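Local coordinates for hypothetical zinc-type alcohol dehydrogenase-like protein in PRE5-FET4 intergenic region (Saccharomyces cerevisiae, PDB 1PIW) that reduces a broad range of aliphatic and aromatic aldehydes to alcohols with NADPH, as a homodimeric zinc-containing medium-chain dehydrogenase, at residues A[206-210]-A[240-244]; A[166-171]-A[299-303]; A[133-137]-A[354-358]. Residue numbers count along the deposited sequence, not the author numbering.

Contact 1. Residues A[206-210]-A[240-244]; sequences TYVIS and YFDTF. With NAP (NADP nicotinamide-adenine-dinucleotide phosphate), chain E.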
ATOM      1  N   THR A 206     -17.138   5.968 -10.432  1.00 43.16           N
ATOM      2  CA  THR A 206     -15.876   6.636 -10.703  1.00 43.76           C
ATOM      3  C   THR A 206     -15.848   8.143 -10.503  1.00 45.26           C
ATOM      4  O   THR A 206     -16.784   8.852 -10.865  1.00 46.66           O
ATOM      5  CB  THR A 206     -15.442   6.345 -12.133  1.00 42.07           C
ATOM      6  OG1 THR A 206     -15.590   4.949 -12.397  1.00 42.56           O
ATOM      7  CG2 THR A 206     -14.018   6.714 -12.322  1.00 41.90           C
ATOM      8  N   TYR A 207     -14.756   8.623  -9.924  1.00 45.42           N
ATOM      9  CA  TYR A 207     -14.558  10.043  -9.689  1.00 46.53           C
ATOM     10  C   TYR A 207     -13.337  10.458 -10.501  1.00 48.00           C
ATOM     11  O   TYR A 207     -12.293   9.817 -10.400  1.00 50.44           O
ATOM     12  CB  TYR A 207     -14.263  10.298  -8.209  1.00 46.95           C
ATOM     13  CG  TYR A 207     -15.471  10.345  -7.301  1.00 50.15           C
ATOM     14  CD1 TYR A 207     -16.472   9.384  -7.387  1.00 51.70           C
ATOM     15  CD2 TYR A 207     -15.598  11.339  -6.321  1.00 50.33           C
ATOM     16  CE1 TYR A 207     -17.572   9.406  -6.522  1.00 52.63           C
ATOM     17  CE2 TYR A 207     -16.691  11.369  -5.452  1.00 50.02           C
ATOM     18  CZ  TYR A 207     -17.673  10.398  -5.559  1.00 51.93           C
ATOM     19  OH  TYR A 207     -18.754  10.393  -4.702  1.00 52.72           O
ATOM     20  N   VAL A 208     -13.444  11.496 -11.326  1.00 47.24           N
ATOM     21  CA  VAL A 208     -12.268  11.937 -12.070  1.00 45.17           C
ATOM     22  C   VAL A 208     -11.649  13.001 -11.194  1.00 44.61           C
ATOM     23  O   VAL A 208     -12.351  13.855 -10.672  1.00 44.17           O
ATOM     24  CB  VAL A 208     -12.622  12.516 -13.448  1.00 45.10           C
ATOM     25  CG1 VAL A 208     -11.444  13.267 -14.014  1.00 44.44           C
ATOM     26  CG2 VAL A 208     -12.964  11.386 -14.403  1.00 46.29           C
ATOM     27  N   ILE A 209     -10.338  12.942 -11.011  1.00 43.94           N
ATOM     28  CA  ILE A 209      -9.676  13.905 -10.151  1.00 43.50           C
ATOM     29  C   ILE A 209      -8.582  14.656 -10.883  1.00 43.50           C
ATOM     30  O   ILE A 209      -7.438  14.202 -10.974  1.00 41.90           O
ATOM     31  CB  ILE A 209      -9.098  13.197  -8.914  1.00 44.91           C
ATOM     32  CG1 ILE A 209     -10.234  12.478  -8.178  1.00 45.34           C
ATOM     33  CG2 ILE A 209      -8.407  14.204  -7.997  1.00 43.63           C
ATOM     34  CD1 ILE A 209      -9.780  11.581  -7.053  1.00 45.79           C
ATOM     35  N   SER A 210      -8.949  15.826 -11.400  1.00 43.66           N
ATOM     36  CA  SER A 210      -8.017  16.661 -12.148  1.00 42.49           C
ATOM     37  C   SER A 210      -7.676  17.905 -11.348  1.00 41.56           C
ATOM     38  O   SER A 210      -8.223  18.125 -10.273  1.00 41.92           O
ATOM     39  CB  SER A 210      -8.642  17.051 -13.481  1.00 41.59           C
ATOM     40  OG  SER A 210      -7.691  17.685 -14.302  1.00 44.26           O
ATOM     41  N   TYR A 240     -13.460  15.287   0.614  1.00 57.55           N
ATOM     42  CA  TYR A 240     -13.988  13.987   0.196  1.00 55.49           C
ATOM     43  C   TYR A 240     -13.596  12.869   1.150  1.00 55.74           C
ATOM     44  O   TYR A 240     -13.742  11.682   0.856  1.00 55.52           O
ATOM     45  CB  TYR A 240     -13.560  13.676  -1.235  1.00 51.99           C
ATOM     46  CG  TYR A 240     -14.275  14.560  -2.219  1.00 49.60           C
ATOM     47  CD1 TYR A 240     -13.861  15.873  -2.444  1.00 49.59           C
ATOM     48  CD2 TYR A 240     -15.426  14.116  -2.858  1.00 49.54           C
ATOM     49  CE1 TYR A 240     -14.586  16.727  -3.283  1.00 49.50           C
ATOM     50  CE2 TYR A 240     -16.158  14.955  -3.695  1.00 50.45           C
ATOM     51  CZ  TYR A 240     -15.736  16.257  -3.902  1.00 50.56           C
ATOM     52  OH  TYR A 240     -16.481  17.074  -4.721  1.00 50.28           O
ATOM     53  N   PHE A 241     -13.123  13.289   2.316  1.00 55.37           N
ATOM     54  CA  PHE A 241     -12.721  12.406   3.394  1.00 54.81           C
ATOM     55  C   PHE A 241     -13.484  11.075   3.385  1.00 54.68           C
ATOM     56  O   PHE A 241     -14.689  11.046   3.142  1.00 54.72           O
ATOM     57  CB  PHE A 241     -12.965  13.135   4.717  1.00 54.05           C
ATOM     58  CG  PHE A 241     -12.579  12.349   5.925  1.00 54.27           C
ATOM     59  CD1 PHE A 241     -11.304  12.470   6.469  1.00 53.59           C
ATOM     60  CD2 PHE A 241     -13.489  11.472   6.519  1.00 53.15           C
ATOM     61  CE1 PHE A 241     -10.938  11.728   7.586  1.00 53.47           C
ATOM     62  CE2 PHE A 241     -13.135  10.726   7.635  1.00 52.13           C
ATOM     63  CZ  PHE A 241     -11.858  10.853   8.172  1.00 52.97           C
ATOM     64  N   ASP A 242     -12.759   9.986   3.642  1.00 54.92           N
ATOM     65  CA  ASP A 242     -13.306   8.626   3.723  1.00 55.23           C
ATOM     66  C   ASP A 242     -14.335   8.230   2.654  1.00 55.04           C
ATOM     67  O   ASP A 242     -15.435   7.775   2.980  1.00 54.80           O
ATOM     68  CB  ASP A 242     -13.914   8.410   5.121  1.00 55.65           C
ATOM     69  CG  ASP A 242     -14.181   6.940   5.434  1.00 56.31           C
ATOM     70  OD1 ASP A 242     -13.212   6.169   5.585  1.00 57.05           O
ATOM     71  OD2 ASP A 242     -15.363   6.555   5.537  1.00 57.05           O
ATOM     72  N   THR A 243     -13.974   8.368   1.382  1.00 54.40           N
ATOM     73  CA  THR A 243     -14.899   8.017   0.306  1.00 53.02           C
ATOM     74  C   THR A 243     -14.404   6.977  -0.712  1.00 50.47           C
ATOM     75  O   THR A 243     -15.183   6.147  -1.188  1.00 48.65           O
ATOM     76  CB  THR A 243     -15.311   9.272  -0.484  1.00 54.02           C
ATOM     77  OG1 THR A 243     -16.156   8.893  -1.579  1.00 55.48           O
ATOM     78  CG2 THR A 243     -14.089   9.965  -1.036  1.00 54.81           C
ATOM     79  N   PHE A 244     -13.113   7.024  -1.032  1.00 48.78           N
ATOM     80  CA  PHE A 244     -12.516   6.137  -2.032  1.00 47.22           C
ATOM     81  C   PHE A 244     -11.959   4.797  -1.596  1.00 46.31           C
ATOM     82  O   PHE A 244     -11.239   4.700  -0.603  1.00 46.59           O
ATOM     83  CB  PHE A 244     -11.400   6.877  -2.773  1.00 45.20           C
ATOM     84  CG  PHE A 244     -11.876   8.062  -3.544  1.00 41.42           C
ATOM     85  CD1 PHE A 244     -12.675   7.894  -4.667  1.00 39.25           C
ATOM     86  CD2 PHE A 244     -11.556   9.344  -3.128  1.00 40.17           C
ATOM     87  CE1 PHE A 244     -13.150   8.982  -5.361  1.00 38.63           C
ATOM     88  CE2 PHE A 244     -12.025  10.440  -3.818  1.00 40.17           C
ATOM     89  CZ  PHE A 244     -12.827  10.259  -4.940  1.00 39.38           C
TER
HETATM   90  PA  NAP E4292      -0.872  11.731 -21.244  1.00 61.33           P
HETATM   91  O1A NAP E4292       0.529  11.949 -21.295  1.00 60.74           O
HETATM   92  O2A NAP E4292      -1.845  11.763 -22.424  1.00 59.31           O
HETATM   93  O5B NAP E4292      -1.477  12.719 -20.142  1.00 58.58           O
HETATM   94  C5B NAP E4292      -0.922  12.693 -18.800  1.00 53.73           C
HETATM   95  C4B NAP E4292      -2.029  13.417 -18.012  1.00 52.21           C
HETATM   96  O4B NAP E4292      -1.621  13.465 -16.567  1.00 52.35           O
HETATM   97  C3B NAP E4292      -2.258  14.916 -18.357  1.00 50.61           C
HETATM   98  O3B NAP E4292      -3.290  14.989 -19.352  1.00 50.15           O
HETATM   99  C2B NAP E4292      -2.624  15.523 -17.016  1.00 49.41           C
HETATM  100  O2B NAP E4292      -3.986  15.348 -16.644  1.00 41.45           O
HETATM  101  C1B NAP E4292      -1.691  14.783 -16.017  1.00 50.83           C
HETATM  102  N9A NAP E4292      -0.413  15.534 -15.862  1.00 51.26           N
HETATM  103  C8A NAP E4292       0.573  15.922 -16.754  1.00 50.38           C
HETATM  104  N7A NAP E4292       1.573  16.604 -16.206  1.00 50.72           N
HETATM  105  C5A NAP E4292       1.223  16.671 -14.864  1.00 51.18           C
HETATM  106  C6A NAP E4292       1.896  17.277 -13.777  1.00 51.10           C
HETATM  107  N6A NAP E4292       3.060  17.942 -13.815  1.00 51.66           N
HETATM  108  N1A NAP E4292       1.298  17.184 -12.514  1.00 50.29           N
HETATM  109  C2A NAP E4292       0.079  16.513 -12.347  1.00 52.67           C
HETATM  110  N3A NAP E4292      -0.612  15.907 -13.396  1.00 53.20           N
HETATM  111  C4A NAP E4292       0.000  16.010 -14.643  1.00 51.93           C
HETATM  112  O3  NAP E4292      -1.193  10.355 -20.560  1.00 62.17           O
HETATM  113  PN  NAP E4292      -0.459   8.978 -20.489  1.00 60.44           P
HETATM  114  O1N NAP E4292       0.129   8.624 -21.784  1.00 57.93           O
HETATM  115  O2N NAP E4292      -1.460   8.057 -19.935  1.00 62.79           O
HETATM  116  O5D NAP E4292       0.693   9.268 -19.470  1.00 60.84           O
HETATM  117  C5D NAP E4292       1.805   8.369 -19.473  1.00 65.21           C
HETATM  118  C4D NAP E4292       2.297   8.237 -18.076  1.00 67.16           C
HETATM  119  O4D NAP E4292       1.989   6.888 -17.649  1.00 67.97           O
HETATM  120  C3D NAP E4292       3.837   8.381 -17.991  1.00 69.16           C
HETATM  121  O3D NAP E4292       4.255   9.102 -16.817  1.00 68.06           O
HETATM  122  C2D NAP E4292       4.312   6.947 -18.030  1.00 70.36           C
HETATM  123  O2D NAP E4292       5.565   6.767 -17.419  1.00 74.31           O
HETATM  124  C1D NAP E4292       3.242   6.201 -17.318  1.00 70.74           C
HETATM  125  P2B NAP E4292      -4.856  16.470 -15.900  1.00 36.62           P
HETATM  126  O1X NAP E4292      -4.526  16.333 -14.426  1.00 30.85           O
HETATM  127  O2X NAP E4292      -4.327  17.713 -16.511  1.00 34.33           O
HETATM  128  O3X NAP E4292      -6.280  16.119 -16.188  1.00 31.81           O
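Two aromatic rings meet almost at right angles across a strand that belongs to neither segment. The edge of F244 is directed at the face of Y207 in an offset edge-to-face pair, with centroids 4.9 Å apart, planes at 88° and F244 CZ 3.3 Å from Y207 CD2. With Y207 CA and F244 CA 8.8 Å apart and no hydrogen bond across, side chains alone make this join. I209 CD1 lies 3.9 Å from F244 CZ, while Y240 CD2 approaches the edge of the Y207 ring at CE2, 4.0 Å away. One step on, S210 OG donates a 2.8 Å hydrogen bond to O3X of NADP, an oxygen of the 2'-phosphate that distinguishes this cofactor from NAD. The setting is a Rossmann-type parallel sheet. Strand 182-186 runs between 205-210 and 244-249 and pairs with Y207 through V183 and I185; V208 faces helix 190-202, whereas I209 and F244 both rest on W236 of helix 236-239.

Contact 2. Residues A[166-171]-A[299-303]; sequences LTVYSP and SALGS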
ATOM      1  N   LEU A 166      -4.303  -1.298 -20.628  1.00 28.84           N
ATOM      2  CA  LEU A 166      -3.870  -2.373 -19.757  1.00 26.12           C
ATOM      3  C   LEU A 166      -3.234  -1.838 -18.483  1.00 26.56           C
ATOM      4  O   LEU A 166      -3.361  -2.442 -17.424  1.00 27.31           O
ATOM      5  CB  LEU A 166      -2.873  -3.258 -20.487  1.00 22.38           C
ATOM      6  CG  LEU A 166      -2.294  -4.358 -19.617  1.00 17.40           C
ATOM      7  CD1 LEU A 166      -3.427  -5.233 -19.195  1.00 18.04           C
ATOM      8  CD2 LEU A 166      -1.246  -5.150 -20.372  1.00 14.90           C
ATOM      9  N   THR A 167      -2.560  -0.698 -18.585  1.00 26.82           N
ATOM     10  CA  THR A 167      -1.886  -0.107 -17.432  1.00 29.00           C
ATOM     11  C   THR A 167      -2.791   0.324 -16.272  1.00 28.55           C
ATOM     12  O   THR A 167      -2.349   0.309 -15.111  1.00 27.01           O
ATOM     13  CB  THR A 167      -0.984   1.072 -17.878  1.00 29.90           C
ATOM     14  OG1 THR A 167       0.247   0.554 -18.392  1.00 30.95           O
ATOM     15  CG2 THR A 167      -0.669   1.989 -16.722  1.00 30.80           C
ATOM     16  N   VAL A 168      -4.038   0.700 -16.581  1.00 28.32           N
ATOM     17  CA  VAL A 168      -5.020   1.095 -15.554  1.00 27.67           C
ATOM     18  C   VAL A 168      -5.836  -0.121 -15.221  1.00 28.37           C
ATOM     19  O   VAL A 168      -6.306  -0.290 -14.098  1.00 28.87           O
ATOM     20  CB  VAL A 168      -6.083   2.081 -16.033  1.00 25.41           C
ATOM     21  CG1 VAL A 168      -6.327   3.113 -14.960  1.00 23.40           C
ATOM     22  CG2 VAL A 168      -5.705   2.679 -17.366  1.00 28.77           C
ATOM     23  N   TYR A 169      -6.032  -0.963 -16.223  1.00 29.55           N
ATOM     24  CA  TYR A 169      -6.831  -2.146 -16.018  1.00 31.17           C
ATOM     25  C   TYR A 169      -6.233  -3.078 -14.987  1.00 29.21           C
ATOM     26  O   TYR A 169      -6.930  -3.533 -14.093  1.00 27.15           O
ATOM     27  CB  TYR A 169      -7.053  -2.889 -17.336  1.00 33.19           C
ATOM     28  CG  TYR A 169      -7.878  -4.136 -17.148  1.00 34.20           C
ATOM     29  CD1 TYR A 169      -9.115  -4.083 -16.502  1.00 34.10           C
ATOM     30  CD2 TYR A 169      -7.415  -5.370 -17.582  1.00 34.52           C
ATOM     31  CE1 TYR A 169      -9.869  -5.228 -16.290  1.00 34.07           C
ATOM     32  CE2 TYR A 169      -8.160  -6.527 -17.374  1.00 36.53           C
ATOM     33  CZ  TYR A 169      -9.384  -6.449 -16.725  1.00 34.81           C
ATOM     34  OH  TYR A 169     -10.102  -7.595 -16.503  1.00 30.96           O
ATOM     35  N   SER A 170      -4.941  -3.347 -15.096  1.00 28.84           N
ATOM     36  CA  SER A 170      -4.303  -4.244 -14.148  1.00 31.73           C
ATOM     37  C   SER A 170      -4.494  -3.792 -12.696  1.00 33.79           C
ATOM     38  O   SER A 170      -4.959  -4.566 -11.856  1.00 34.56           O
ATOM     39  CB  SER A 170      -2.819  -4.391 -14.463  1.00 30.91           C
ATOM     40  OG  SER A 170      -2.350  -5.634 -13.991  1.00 28.99           O
ATOM     41  N   PRO A 171      -4.140  -2.539 -12.373  1.00 34.74           N
ATOM     42  CA  PRO A 171      -4.337  -2.121 -10.981  1.00 34.98           C
ATOM     43  C   PRO A 171      -5.808  -2.127 -10.557  1.00 34.62           C
ATOM     44  O   PRO A 171      -6.138  -2.496  -9.423  1.00 34.26           O
ATOM     45  CB  PRO A 171      -3.717  -0.722 -10.945  1.00 33.48           C
ATOM     46  CG  PRO A 171      -3.874  -0.244 -12.342  1.00 34.46           C
ATOM     47  CD  PRO A 171      -3.516  -1.462 -13.156  1.00 35.09           C
ATOM     48  N   SER A 299       2.485   0.538  -9.820  1.00 35.77           N
ATOM     49  CA  SER A 299       2.114  -0.592 -10.676  1.00 36.13           C
ATOM     50  C   SER A 299       2.661  -0.494 -12.096  1.00 37.94           C
ATOM     51  O   SER A 299       2.704   0.585 -12.690  1.00 40.15           O
ATOM     52  CB  SER A 299       0.594  -0.736 -10.736  1.00 36.14           C
ATOM     53  OG  SER A 299       0.215  -1.727 -11.675  1.00 34.97           O
ATOM     54  N   ALA A 300       3.076  -1.634 -12.638  1.00 38.92           N
ATOM     55  CA  ALA A 300       3.628  -1.710 -13.989  1.00 39.24           C
ATOM     56  C   ALA A 300       2.521  -1.964 -14.988  1.00 41.35           C
ATOM     57  O   ALA A 300       1.343  -1.678 -14.725  1.00 45.94           O
ATOM     58  CB  ALA A 300       4.615  -2.827 -14.071  1.00 39.79           C
ATOM     59  N   LEU A 301       2.892  -2.511 -16.140  1.00 39.00           N
ATOM     60  CA  LEU A 301       1.903  -2.817 -17.157  1.00 38.16           C
ATOM     61  C   LEU A 301       1.056  -3.914 -16.537  1.00 39.72           C
ATOM     62  O   LEU A 301       1.112  -4.171 -15.322  1.00 40.85           O
ATOM     63  CB  LEU A 301       2.580  -3.369 -18.406  1.00 37.07           C
ATOM     64  CG  LEU A 301       3.929  -2.742 -18.773  1.00 38.15           C
ATOM     65  CD1 LEU A 301       4.765  -3.739 -19.531  1.00 36.73           C
ATOM     66  CD2 LEU A 301       3.722  -1.472 -19.583  1.00 38.45           C
ATOM     67  N   GLY A 302       0.277  -4.582 -17.370  1.00 39.58           N
ATOM     68  CA  GLY A 302      -0.526  -5.669 -16.862  1.00 37.59           C
ATOM     69  C   GLY A 302       0.020  -6.965 -17.411  1.00 35.82           C
ATOM     70  O   GLY A 302       0.964  -6.973 -18.190  1.00 32.51           O
ATOM     71  N   SER A 303      -0.569  -8.070 -16.982  1.00 37.78           N
ATOM     72  CA  SER A 303      -0.169  -9.382 -17.460  1.00 38.80           C
ATOM     73  C   SER A 303      -0.873  -9.533 -18.798  1.00 40.60           C
ATOM     74  O   SER A 303      -1.832  -8.812 -19.090  1.00 42.76           O
ATOM     75  CB  SER A 303      -0.678 -10.457 -16.518  1.00 37.78           C
ATOM     76  OG  SER A 303      -2.097 -10.439 -16.491  1.00 36.11           O
TER
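A loop can pack on a helix without any hydrogen bond between them, provided its backbone comes close enough, as this contact illustrates. At S299, an NADP-binding residue, OG sits 4.0 Å from P171 CD and donates a 3.3 Å hydrogen bond to A300 O. A300 turns its CB away from the helix, and its N bonds to Y113. L301, also an NADP-binding residue, brings its CA within 4.0 Å of T167 OG1, and its side chain lies about 5 Å from a bound zinc ion. The tightest fit comes at G302, whose N is 3.4 Å from L166 CD2 and whose CA is 3.4 Å from S170 OG. A CB here would fall 2.4 Å from L166 CD1, so glycine is what permits the approach. S303 finally N-caps the next helix; its N bonds to E306, consistent with a capping box at the start of helix 304-316, and S170 OG bonds to the same carboxylate. Helix 161-174, which carries the catalytic zinc ligand C163 in its first turn, packs on helix 304-316 through L166 and Y169 and on helix 190-202 through T167, V168 and Y169, with strand 270-274 touching P171.

Contact 3. Residues A[133-137]-A[354-358]; sequences GGYAN and YDKEF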
ATOM      1  N   GLY A 133      10.574  -1.433 -33.218  1.00 38.17           N
ATOM      2  CA  GLY A 133       9.155  -1.425 -33.577  1.00 38.15           C
ATOM      3  C   GLY A 133       8.220  -0.374 -32.987  1.00 37.36           C
ATOM      4  O   GLY A 133       8.566   0.317 -32.032  1.00 38.47           O
ATOM      5  N   GLY A 134       7.017  -0.273 -33.551  1.00 35.99           N
ATOM      6  CA  GLY A 134       6.041   0.701 -33.082  1.00 34.09           C
ATOM      7  C   GLY A 134       5.611   1.636 -34.208  1.00 33.97           C
ATOM      8  O   GLY A 134       4.644   1.368 -34.936  1.00 32.85           O
ATOM      9  N   TYR A 135       6.316   2.754 -34.344  1.00 33.00           N
ATOM     10  CA  TYR A 135       6.018   3.690 -35.415  1.00 33.22           C
ATOM     11  C   TYR A 135       6.783   3.165 -36.627  1.00 34.40           C
ATOM     12  O   TYR A 135       7.593   3.880 -37.216  1.00 35.55           O
ATOM     13  CB  TYR A 135       6.525   5.103 -35.094  1.00 32.15           C
ATOM     14  CG  TYR A 135       5.918   5.783 -33.889  1.00 30.37           C
ATOM     15  CD1 TYR A 135       5.027   5.118 -33.057  1.00 30.12           C
ATOM     16  CD2 TYR A 135       6.279   7.086 -33.555  1.00 28.90           C
ATOM     17  CE1 TYR A 135       4.519   5.725 -31.928  1.00 29.80           C
ATOM     18  CE2 TYR A 135       5.776   7.701 -32.423  1.00 29.26           C
ATOM     19  CZ  TYR A 135       4.896   7.011 -31.609  1.00 29.74           C
ATOM     20  OH  TYR A 135       4.417   7.580 -30.451  1.00 29.75           O
ATOM     21  N   ALA A 136       6.544   1.913 -36.994  1.00 34.45           N
ATOM     22  CA  ALA A 136       7.237   1.340 -38.130  1.00 34.31           C
ATOM     23  C   ALA A 136       6.308   0.427 -38.901  1.00 35.58           C
ATOM     24  O   ALA A 136       5.147   0.292 -38.549  1.00 35.25           O
ATOM     25  CB  ALA A 136       8.448   0.588 -37.660  1.00 34.45           C
ATOM     26  N   ASN A 137       6.829  -0.202 -39.949  1.00 37.06           N
ATOM     27  CA  ASN A 137       6.044  -1.091 -40.792  1.00 38.82           C
ATOM     28  C   ASN A 137       5.938  -2.525 -40.265  1.00 40.12           C
ATOM     29  O   ASN A 137       4.987  -3.244 -40.594  1.00 40.53           O
ATOM     30  CB  ASN A 137       6.625  -1.099 -42.208  1.00 40.84           C
ATOM     31  CG  ASN A 137       8.096  -1.499 -42.243  1.00 43.01           C
ATOM     32  OD1 ASN A 137       8.695  -1.609 -43.314  1.00 42.36           O
ATOM     33  ND2 ASN A 137       8.683  -1.716 -41.072  1.00 45.37           N
ATOM     34  N   TYR A 354      -0.679   3.163 -42.243  1.00 53.56           N
ATOM     35  CA  TYR A 354       0.659   2.577 -42.289  1.00 57.37           C
ATOM     36  C   TYR A 354       1.049   2.047 -43.676  1.00 61.10           C
ATOM     37  O   TYR A 354       2.208   2.110 -44.074  1.00 61.72           O
ATOM     38  CB  TYR A 354       0.752   1.428 -41.271  1.00 55.23           C
ATOM     39  CG  TYR A 354       1.265   1.814 -39.900  1.00 50.89           C
ATOM     40  CD1 TYR A 354       2.607   1.682 -39.587  1.00 49.44           C
ATOM     41  CD2 TYR A 354       0.409   2.306 -38.922  1.00 48.95           C
ATOM     42  CE1 TYR A 354       3.094   2.029 -38.333  1.00 49.42           C
ATOM     43  CE2 TYR A 354       0.888   2.658 -37.660  1.00 49.03           C
ATOM     44  CZ  TYR A 354       2.238   2.516 -37.369  1.00 49.00           C
ATOM     45  OH  TYR A 354       2.747   2.848 -36.122  1.00 46.26           O
ATOM     46  N   ASP A 355       0.076   1.521 -44.408  1.00 65.61           N
ATOM     47  CA  ASP A 355       0.334   0.956 -45.725  1.00 68.94           C
ATOM     48  C   ASP A 355       0.554   1.996 -46.812  1.00 70.78           C
ATOM     49  O   ASP A 355       1.224   1.716 -47.802  1.00 72.01           O
ATOM     50  CB  ASP A 355      -0.812   0.027 -46.119  1.00 70.27           C
ATOM     51  CG  ASP A 355      -2.166   0.702 -46.012  1.00 72.87           C
ATOM     52  OD1 ASP A 355      -3.188  -0.001 -46.155  1.00 74.67           O
ATOM     53  OD2 ASP A 355      -2.211   1.936 -45.788  1.00 72.63           O
ATOM     54  N   LYS A 356      -0.009   3.190 -46.642  1.00 72.68           N
ATOM     55  CA  LYS A 356       0.168   4.243 -47.641  1.00 74.10           C
ATOM     56  C   LYS A 356       1.258   5.198 -47.186  1.00 73.49           C
ATOM     57  O   LYS A 356       1.216   6.388 -47.478  1.00 73.27           O
ATOM     58  CB  LYS A 356      -1.137   5.014 -47.865  1.00 75.87           C
ATOM     59  CG  LYS A 356      -1.617   5.793 -46.663  1.00 79.50           C
ATOM     60  CD  LYS A 356      -2.818   6.660 -47.016  1.00 82.56           C
ATOM     61  CE  LYS A 356      -3.248   7.540 -45.835  1.00 84.35           C
ATOM     62  NZ  LYS A 356      -4.282   8.553 -46.224  1.00 84.73           N
ATOM     63  N   GLU A 357       2.234   4.655 -46.469  1.00 73.89           N
ATOM     64  CA  GLU A 357       3.350   5.428 -45.952  1.00 74.49           C
ATOM     65  C   GLU A 357       4.665   4.673 -46.051  1.00 76.10           C
ATOM     66  O   GLU A 357       5.723   5.284 -46.193  1.00 76.14           O
ATOM     67  CB  GLU A 357       3.118   5.785 -44.487  1.00 73.99           C
ATOM     68  CG  GLU A 357       4.367   6.307 -43.794  1.00 73.14           C
ATOM     69  CD  GLU A 357       4.762   7.681 -44.284  1.00 73.67           C
ATOM     70  OE1 GLU A 357       5.942   8.066 -44.112  1.00 72.33           O
ATOM     71  OE2 GLU A 357       3.879   8.379 -44.830  1.00 73.32           O
ATOM     72  N   PHE A 358       4.605   3.348 -45.970  1.00 77.69           N
ATOM     73  CA  PHE A 358       5.819   2.552 -46.019  1.00 80.11           C
ATOM     74  C   PHE A 358       6.092   1.783 -47.308  1.00 83.83           C
ATOM     75  O   PHE A 358       7.204   1.287 -47.519  1.00 85.23           O
ATOM     76  CB  PHE A 358       5.856   1.603 -44.824  1.00 77.79           C
ATOM     77  CG  PHE A 358       6.043   2.298 -43.507  1.00 74.65           C
ATOM     78  CD1 PHE A 358       4.952   2.670 -42.740  1.00 73.46           C
ATOM     79  CD2 PHE A 358       7.315   2.599 -43.043  1.00 74.01           C
ATOM     80  CE1 PHE A 358       5.126   3.329 -41.533  1.00 72.62           C
ATOM     81  CE2 PHE A 358       7.496   3.260 -41.839  1.00 72.83           C
ATOM     82  CZ  PHE A 358       6.397   3.624 -41.083  1.00 72.63           C
TER
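A single hydrogen bond joins these segments: Y354 OH donates to G134 O over 2.7 Å. The same carbonyl oxygen also receives a weak bond from A136 N at 2.9 Å, closing an inverse gamma turn centred on Y135. G134 has backbone angles (phi 122°, psi -91°) at which a CB would jam against the preceding carbonyl, so the turn is entered through a position suited to glycine. The aromatic interaction is a CH-pi contact, with N137 CB over the face of the F358 ring, 4.1 Å from its centroid and 27° off the normal; K23 adds a cation-pi interaction to that ring. Van der Waals packing completes the set, A136 CA lying 3.8 Å from F358 CZ and Y135 CA 3.5 Å from Y354 OH. Y135 points its CB away, and its hydroxyl bonds to D49. The arrangement reflects the architecture of medium-chain dehydrogenases, in which the chain returns from the coenzyme domain and its C-terminal part completes the GroES-like catalytic domain.

Read from the N terminus, the three contacts form a concentric set with no crossings. Contact 3 opens first, at 133-137, and closes last, at 354-358; it joins the loop before strand 138-142 to the chain end after strand 348-352, both in the catalytic domain, so the whole coenzyme-binding domain lies between its halves. Within that span, contact 2 opens at 166-171 and closes at 299-303, tying helix 161-174 to the loop between the parallel sheet's last strand and helix 304-316. Innermost is contact 1, which joins 206-210 to 240-244 inside the sheet domain. The centres of contacts 1 and 3 lie about 41 Å apart, on opposite sides of the chain's centre.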